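Long-range contact in Lmo0488 protein (Listeria monocytogenes serovar 1/2a, PDB 5TED), which is a LysR-type transcriptional regulator that, on binding shikimate through the effector-binding domain described here, activates genes of protocatechuate biosynthesis: residues L97-F107 against D119-P129. Numbering follows the deposited sequence.
Sequences LQDTADYSYIF and DSLFAEINIQP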
ATOM      1  N   LEU A  97       7.688  12.522  22.803  1.00 24.99           N
ATOM      2  CA  LEU A  97       8.509  11.950  21.738  1.00 25.47           C
ATOM      3  C   LEU A  97       9.909  11.624  22.247  1.00 28.69           C
ATOM      4  O   LEU A  97      10.501  10.608  21.857  1.00 22.45           O
ATOM      5  CB  LEU A  97       8.569  12.887  20.529  1.00 21.74           C
ATOM      6  CG  LEU A  97       9.058  12.310  19.199  1.00 31.47           C
ATOM      7  CD1 LEU A  97       8.267  11.058  18.843  1.00 23.96           C
ATOM      8  CD2 LEU A  97       8.912  13.358  18.094  1.00 34.06           C
ATOM      9  N   GLN A  98      10.440  12.448  23.159  1.00 31.58           N
ATOM     10  CA  GLN A  98      11.774  12.172  23.671  1.00 32.36           C
ATOM     11  C   GLN A  98      11.826  10.877  24.478  1.00 30.60           C
ATOM     12  O   GLN A  98      12.922  10.369  24.731  1.00 30.68           O
ATOM     13  CB  GLN A  98      12.301  13.324  24.539  1.00 38.45           C
ATOM     14  CG  GLN A  98      11.486  13.611  25.785  1.00 44.63           C
ATOM     15  CD  GLN A  98      12.061  14.747  26.619  1.00 51.95           C
ATOM     16  OE1 GLN A  98      12.946  15.488  26.172  1.00 52.06           O
ATOM     17  NE2 GLN A  98      11.580  14.868  27.852  1.00 53.31           N
ATOM     18  N   ASP A  99      10.681  10.338  24.906  1.00 24.90           N
ATOM     19  CA  ASP A  99      10.718   9.054  25.601  1.00 27.06           C
ATOM     20  C   ASP A  99      11.136   7.911  24.686  1.00 27.35           C
ATOM     21  O   ASP A  99      11.352   6.797  25.183  1.00 23.20           O
ATOM     22  CB  ASP A  99       9.349   8.741  26.225  1.00 29.35           C
ATOM     23  CG  ASP A  99       8.957   9.719  27.316  1.00 33.35           C
ATOM     24  OD1 ASP A  99       9.865  10.293  27.959  1.00 29.72           O
ATOM     25  OD2 ASP A  99       7.734   9.918  27.528  1.00 27.46           O
ATOM     26  N   THR A 100      11.248   8.155  23.376  1.00 23.06           N
ATOM     27  CA  THR A 100      11.627   7.129  22.404  1.00 24.78           C
ATOM     28  C   THR A 100      13.113   7.137  22.083  1.00 29.94           C
ATOM     29  O   THR A 100      13.551   6.348  21.235  1.00 27.24           O
ATOM     30  CB  THR A 100      10.843   7.297  21.083  1.00 22.26           C
ATOM     31  OG1 THR A 100      11.278   8.484  20.404  1.00 21.78           O
ATOM     32  CG2 THR A 100       9.344   7.383  21.338  1.00 23.49           C
ATOM     33  N   ALA A 101      13.889   8.010  22.734  1.00 27.73           N
ATOM     34  CA  ALA A 101      15.261   8.267  22.308  1.00 28.94           C
ATOM     35  C   ALA A 101      16.091   6.993  22.225  1.00 24.90           C
ATOM     36  O   ALA A 101      16.935   6.853  21.333  1.00 29.14           O
ATOM     37  CB  ALA A 101      15.924   9.272  23.250  1.00 29.48           C
ATOM     38  N   ASP A 102      15.878   6.054  23.147  1.00 31.21           N
ATOM     39  CA  ASP A 102      16.733   4.874  23.214  1.00 29.88           C
ATOM     40  C   ASP A 102      16.422   3.823  22.147  1.00 33.03           C
ATOM     41  O   ASP A 102      17.205   2.882  21.994  1.00 29.45           O
ATOM     42  CB  ASP A 102      16.635   4.227  24.596  1.00 27.86           C
ATOM     43  CG  ASP A 102      17.240   5.091  25.700  1.00 32.97           C
ATOM     44  OD1 ASP A 102      18.102   5.948  25.403  1.00 31.03           O
ATOM     45  OD2 ASP A 102      16.861   4.888  26.867  1.00 36.26           O
ATOM     46  N   TYR A 103      15.321   3.949  21.408  1.00 27.13           N
ATOM     47  CA  TYR A 103      14.786   2.834  20.634  1.00 27.74           C
ATOM     48  C   TYR A 103      14.954   3.022  19.132  1.00 24.03           C
ATOM     49  O   TYR A 103      14.961   4.144  18.621  1.00 25.88           O
ATOM     50  CB  TYR A 103      13.320   2.617  20.987  1.00 24.86           C
ATOM     51  CG  TYR A 103      13.183   2.305  22.446  1.00 29.27           C
ATOM     52  CD1 TYR A 103      13.681   1.114  22.956  1.00 24.62           C
ATOM     53  CD2 TYR A 103      12.605   3.211  23.327  1.00 23.30           C
ATOM     54  CE1 TYR A 103      13.583   0.822  24.299  1.00 31.38           C
ATOM     55  CE2 TYR A 103      12.498   2.922  24.665  1.00 29.58           C
ATOM     56  CZ  TYR A 103      12.997   1.735  25.148  1.00 31.99           C
ATOM     57  OH  TYR A 103      12.896   1.450  26.486  1.00 33.59           O
ATOM     58  N   SER A 104      15.103   1.894  18.433  1.00 26.32           N
ATOM     59  CA  SER A 104      15.340   1.897  16.991  1.00 26.85           C
ATOM     60  C   SER A 104      14.039   2.054  16.199  1.00 23.34           C
ATOM     61  O   SER A 104      13.066   1.319  16.418  1.00 18.85           O
ATOM     62  CB  SER A 104      16.053   0.612  16.565  1.00 22.66           C
ATOM     63  OG  SER A 104      16.252   0.612  15.164  1.00 26.20           O
ATOM     64  N   TYR A 105      14.043   2.980  15.235  1.00 19.42           N
ATOM     65  CA  TYR A 105      12.857   3.302  14.457  1.00 22.52           C
ATOM     66  C   TYR A 105      12.806   2.547  13.141  1.00 18.88           C
ATOM     67  O   TYR A 105      13.829   2.282  12.499  1.00 18.63           O
ATOM     68  CB  TYR A 105      12.799   4.796  14.143  1.00 24.00           C
ATOM     69  CG  TYR A 105      12.073   5.596  15.181  1.00 19.47           C
ATOM     70  CD1 TYR A 105      12.737   6.041  16.323  1.00 20.40           C
ATOM     71  CD2 TYR A 105      10.731   5.921  15.022  1.00 16.21           C
ATOM     72  CE1 TYR A 105      12.082   6.774  17.292  1.00 21.16           C
ATOM     73  CE2 TYR A 105      10.066   6.665  15.972  1.00 19.70           C
ATOM     74  CZ  TYR A 105      10.752   7.097  17.099  1.00 17.77           C
ATOM     75  OH  TYR A 105      10.092   7.811  18.046  1.00 20.65           O
ATOM     76  N   ILE A 106      11.579   2.225  12.750  1.00 18.49           N
ATOM     77  CA  ILE A 106      11.204   1.974  11.367  1.00 16.48           C
ATOM     78  C   ILE A 106      10.708   3.328  10.877  1.00 22.55           C
ATOM     79  O   ILE A 106       9.623   3.779  11.258  1.00 20.73           O
ATOM     80  CB  ILE A 106      10.124   0.898  11.257  1.00 16.16           C
ATOM     81  CG1 ILE A 106      10.656  -0.439  11.786  1.00 24.11           C
ATOM     82  CG2 ILE A 106       9.623   0.786   9.813  1.00 15.89           C
ATOM     83  CD1 ILE A 106       9.604  -1.249  12.477  1.00 24.77           C
ATOM     84  N   PHE A 107      11.532   4.003  10.083  1.00 18.94           N
ATOM     85  CA  PHE A 107      11.347   5.397   9.707  1.00 16.68           C
ATOM     86  C   PHE A 107      10.782   5.505   8.297  1.00 23.44           C
ATOM     87  O   PHE A 107      11.000   4.627   7.459  1.00 20.48           O
ATOM     88  CB  PHE A 107      12.692   6.134   9.779  1.00 20.19           C
ATOM     89  CG  PHE A 107      12.635   7.478  10.470  1.00 22.27           C
ATOM     90  CD1 PHE A 107      12.415   7.561  11.830  1.00 19.00           C
ATOM     91  CD2 PHE A 107      12.846   8.654   9.757  1.00 22.60           C
ATOM     92  CE1 PHE A 107      12.394   8.798  12.475  1.00 24.22           C
ATOM     93  CE2 PHE A 107      12.811   9.885  10.384  1.00 21.92           C
ATOM     94  CZ  PHE A 107      12.583   9.957  11.751  1.00 24.30           C
ATOM     95  N   ASP A 119      10.577  15.137  10.908  1.00 23.11           N
ATOM     96  CA  ASP A 119      11.926  15.626  11.195  1.00 24.57           C
ATOM     97  C   ASP A 119      11.888  16.881  12.062  1.00 32.47           C
ATOM     98  O   ASP A 119      12.746  17.070  12.936  1.00 31.86           O
ATOM     99  CB  ASP A 119      12.681  15.909   9.892  1.00 21.70           C
ATOM    100  CG  ASP A 119      12.992  14.642   9.102  1.00 24.15           C
ATOM    101  OD1 ASP A 119      12.807  13.530   9.639  1.00 28.30           O
ATOM    102  OD2 ASP A 119      13.399  14.763   7.933  1.00 21.58           O
ATOM    103  N   SER A 120      10.916  17.762  11.829  1.00 28.34           N
ATOM    104  CA  SER A 120      10.872  18.972  12.642  1.00 27.08           C
ATOM    105  C   SER A 120      10.518  18.655  14.090  1.00 26.43           C
ATOM    106  O   SER A 120      11.050  19.293  15.006  1.00 27.43           O
ATOM    107  CB  SER A 120       9.896  19.990  12.046  1.00 31.44           C
ATOM    108  OG  SER A 120       8.551  19.656  12.330  1.00 40.09           O
ATOM    109  N   LEU A 121       9.680  17.642  14.324  1.00 24.68           N
ATOM    110  CA  LEU A 121       9.351  17.258  15.694  1.00 22.98           C
ATOM    111  C   LEU A 121      10.590  16.772  16.442  1.00 28.54           C
ATOM    112  O   LEU A 121      10.790  17.112  17.613  1.00 27.05           O
ATOM    113  CB  LEU A 121       8.270  16.175  15.687  1.00 24.63           C
ATOM    114  CG  LEU A 121       6.908  16.543  15.092  1.00 19.36           C
ATOM    115  CD1 LEU A 121       5.911  15.381  15.226  1.00 20.10           C
ATOM    116  CD2 LEU A 121       6.386  17.775  15.794  1.00 26.07           C
ATOM    117  N   PHE A 122      11.426  15.963  15.787  1.00 25.31           N
ATOM    118  CA  PHE A 122      12.646  15.488  16.435  1.00 26.70           C
ATOM    119  C   PHE A 122      13.656  16.614  16.595  1.00 31.87           C
ATOM    120  O   PHE A 122      14.363  16.684  17.609  1.00 33.77           O
ATOM    121  CB  PHE A 122      13.277  14.334  15.639  1.00 20.27           C
ATOM    122  CG  PHE A 122      12.571  13.015  15.800  1.00 24.56           C
ATOM    123  CD1 PHE A 122      12.610  12.329  17.007  1.00 26.87           C
ATOM    124  CD2 PHE A 122      11.900  12.437  14.725  1.00 25.78           C
ATOM    125  CE1 PHE A 122      11.947  11.113  17.158  1.00 22.74           C
ATOM    126  CE2 PHE A 122      11.250  11.209  14.857  1.00 23.12           C
ATOM    127  CZ  PHE A 122      11.278  10.543  16.076  1.00 25.57           C
ATOM    128  N   ALA A 123      13.759  17.492  15.597  1.00 30.16           N
ATOM    129  CA  ALA A 123      14.666  18.628  15.724  1.00 34.08           C
ATOM    130  C   ALA A 123      14.206  19.574  16.829  1.00 38.21           C
ATOM    131  O   ALA A 123      15.032  20.141  17.555  1.00 39.50           O
ATOM    132  CB  ALA A 123      14.788  19.354  14.387  1.00 29.78           C
ATOM    133  N   GLU A 124      12.892  19.760  16.971  1.00 36.68           N
ATOM    134  CA  GLU A 124      12.378  20.640  18.018  1.00 36.42           C
ATOM    135  C   GLU A 124      12.836  20.188  19.398  1.00 37.19           C
ATOM    136  O   GLU A 124      13.220  21.012  20.235  1.00 39.88           O
ATOM    137  CB  GLU A 124      10.854  20.684  17.972  1.00 36.43           C
ATOM    138  CG  GLU A 124      10.231  21.491  19.086  1.00 41.95           C
ATOM    139  CD  GLU A 124       8.739  21.660  18.912  1.00 46.12           C
ATOM    140  OE1 GLU A 124       8.227  21.354  17.810  1.00 42.59           O
ATOM    141  OE2 GLU A 124       8.080  22.102  19.878  1.00 50.63           O
ATOM    142  N   ILE A 125      12.793  18.882  19.657  1.00 34.91           N
ATOM    143  CA  ILE A 125      13.182  18.335  20.952  1.00 38.31           C
ATOM    144  C   ILE A 125      14.662  17.957  20.917  1.00 39.69           C
ATOM    145  O   ILE A 125      15.164  17.279  21.821  1.00 39.61           O
ATOM    146  CB  ILE A 125      12.281  17.147  21.342  1.00 37.25           C
ATOM    147  CG1 ILE A 125      12.347  16.040  20.284  1.00 38.41           C
ATOM    148  CG2 ILE A 125      10.840  17.611  21.514  1.00 37.27           C
ATOM    149  CD1 ILE A 125      11.746  14.716  20.735  1.00 32.12           C
ATOM    150  N   ASN A 126      15.359  18.382  19.863  1.00 38.70           N
ATOM    151  CA  ASN A 126      16.808  18.195  19.725  1.00 46.25           C
ATOM    152  C   ASN A 126      17.225  16.741  19.959  1.00 44.39           C
ATOM    153  O   ASN A 126      18.138  16.448  20.730  1.00 45.42           O
ATOM    154  CB  ASN A 126      17.557  19.143  20.669  1.00 56.93           C
ATOM    155  CG  ASN A 126      18.919  19.548  20.133  1.00 66.34           C
ATOM    156  OD1 ASN A 126      19.021  20.380  19.228  1.00 64.96           O
ATOM    157  ND2 ASN A 126      19.975  18.965  20.697  1.00 72.12           N
ATOM    158  N   ILE A 127      16.562  15.823  19.263  1.00 41.65           N
ATOM    159  CA  ILE A 127      16.853  14.396  19.338  1.00 36.99           C
ATOM    160  C   ILE A 127      17.147  13.881  17.938  1.00 33.27           C
ATOM    161  O   ILE A 127      16.468  14.255  16.973  1.00 26.23           O
ATOM    162  CB  ILE A 127      15.697  13.604  19.981  1.00 40.02           C
ATOM    163  CG1 ILE A 127      15.601  13.932  21.469  1.00 52.20           C
ATOM    164  CG2 ILE A 127      15.855  12.108  19.743  1.00 41.13           C
ATOM    165  CD1 ILE A 127      14.511  13.162  22.175  1.00 57.40           C
ATOM    166  N   GLN A 128      18.167  13.027  17.835  1.00 29.80           N
ATOM    167  CA  GLN A 128      18.550  12.375  16.588  1.00 31.36           C
ATOM    168  C   GLN A 128      18.071  10.934  16.665  1.00 31.63           C
ATOM    169  O   GLN A 128      18.728  10.093  17.301  1.00 32.54           O
ATOM    170  CB  GLN A 128      20.068  12.428  16.411  1.00 45.37           C
ATOM    171  CG  GLN A 128      20.637  13.835  16.253  1.00 56.59           C
ATOM    172  CD  GLN A 128      22.134  13.899  16.555  1.00 63.97           C
ATOM    173  OE1 GLN A 128      22.589  13.456  17.612  1.00 60.20           O
ATOM    174  NE2 GLN A 128      22.905  14.445  15.618  1.00 69.94           N
ATOM    175  N   PRO A 129      16.941  10.586  16.058  1.00 24.66           N
ATOM    176  CA  PRO A 129      16.395   9.243  16.276  1.00 24.18           C
ATOM    177  C   PRO A 129      17.327   8.168  15.725  1.00 22.08           C
ATOM    178  O   PRO A 129      17.998   8.364  14.710  1.00 28.57           O
ATOM    179  CB  PRO A 129      15.058   9.293  15.529  1.00 27.97           C
ATOM    180  CG  PRO A 129      15.311  10.268  14.431  1.00 27.74           C
ATOM    181  CD  PRO A 129      16.146  11.346  15.079  1.00 23.63           C
TER
HETATM  182  O   HOH W   1      18.307   8.976  19.445  1.00 57.08           O
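Phe122 turns the edge of its ring toward the face of Tyr105, CZ coming closest at the hydroxyl end, a T-shaped pair with the planes at 87° and the centroids 5.5 Å apart. The same ring is sandwiched on its two faces: Leu97 lays CD2 over one as a CH-pi contact, 4.0 Å from the centroid, and Pro129 of its own segment sets CG over the centre of the opposite one. Leu97 reaches that face because its CG stands anti to the backbone N (chi1 -164°), and its CD2 also touches CB of Leu121. Phe107 completes the aromatic cluster. Its ring is inclined 36° to that of Phe122, and its CE1 lies 3.6 Å from Phe122 CE2; Asp119, which forms a salt bridge with Arg115, brings OD1 to the Phe107 edge, the carboxylate nearly coplanar with the ring.

Beyond the cluster, the chain leaves helix 115-124 through a Schellman motif with Asn126 as its C-prime residue, and the isoleucines on either side of Asn126 close over the 3-10 segment 97-100. Ile125 packs CD1 against Leu97 CB, while Ile127 CD1 lies 4.3 Å from Ala101 CB. A water sits between Ala101 O and Gln128 O, its link to the latter doubtfully short.

The contact belongs to a beta-alpha-beta unit of the LysR effector-binding domain, in which strand 104-108 pairs in parallel with strand 130-135 and helix 115-124 makes the crossover; bound shikimate lies about 10 Å from the Phe107 side chain. The Tyr105 hydroxyl is held within its own segment, donating to Thr100 OG1 (2.7 Å), which in turn donates to Leu97 O, and this relay fixes it beside Phe122. With no direct hydrogen bond between the segments, their association probably rests mainly on apolar and aromatic packing.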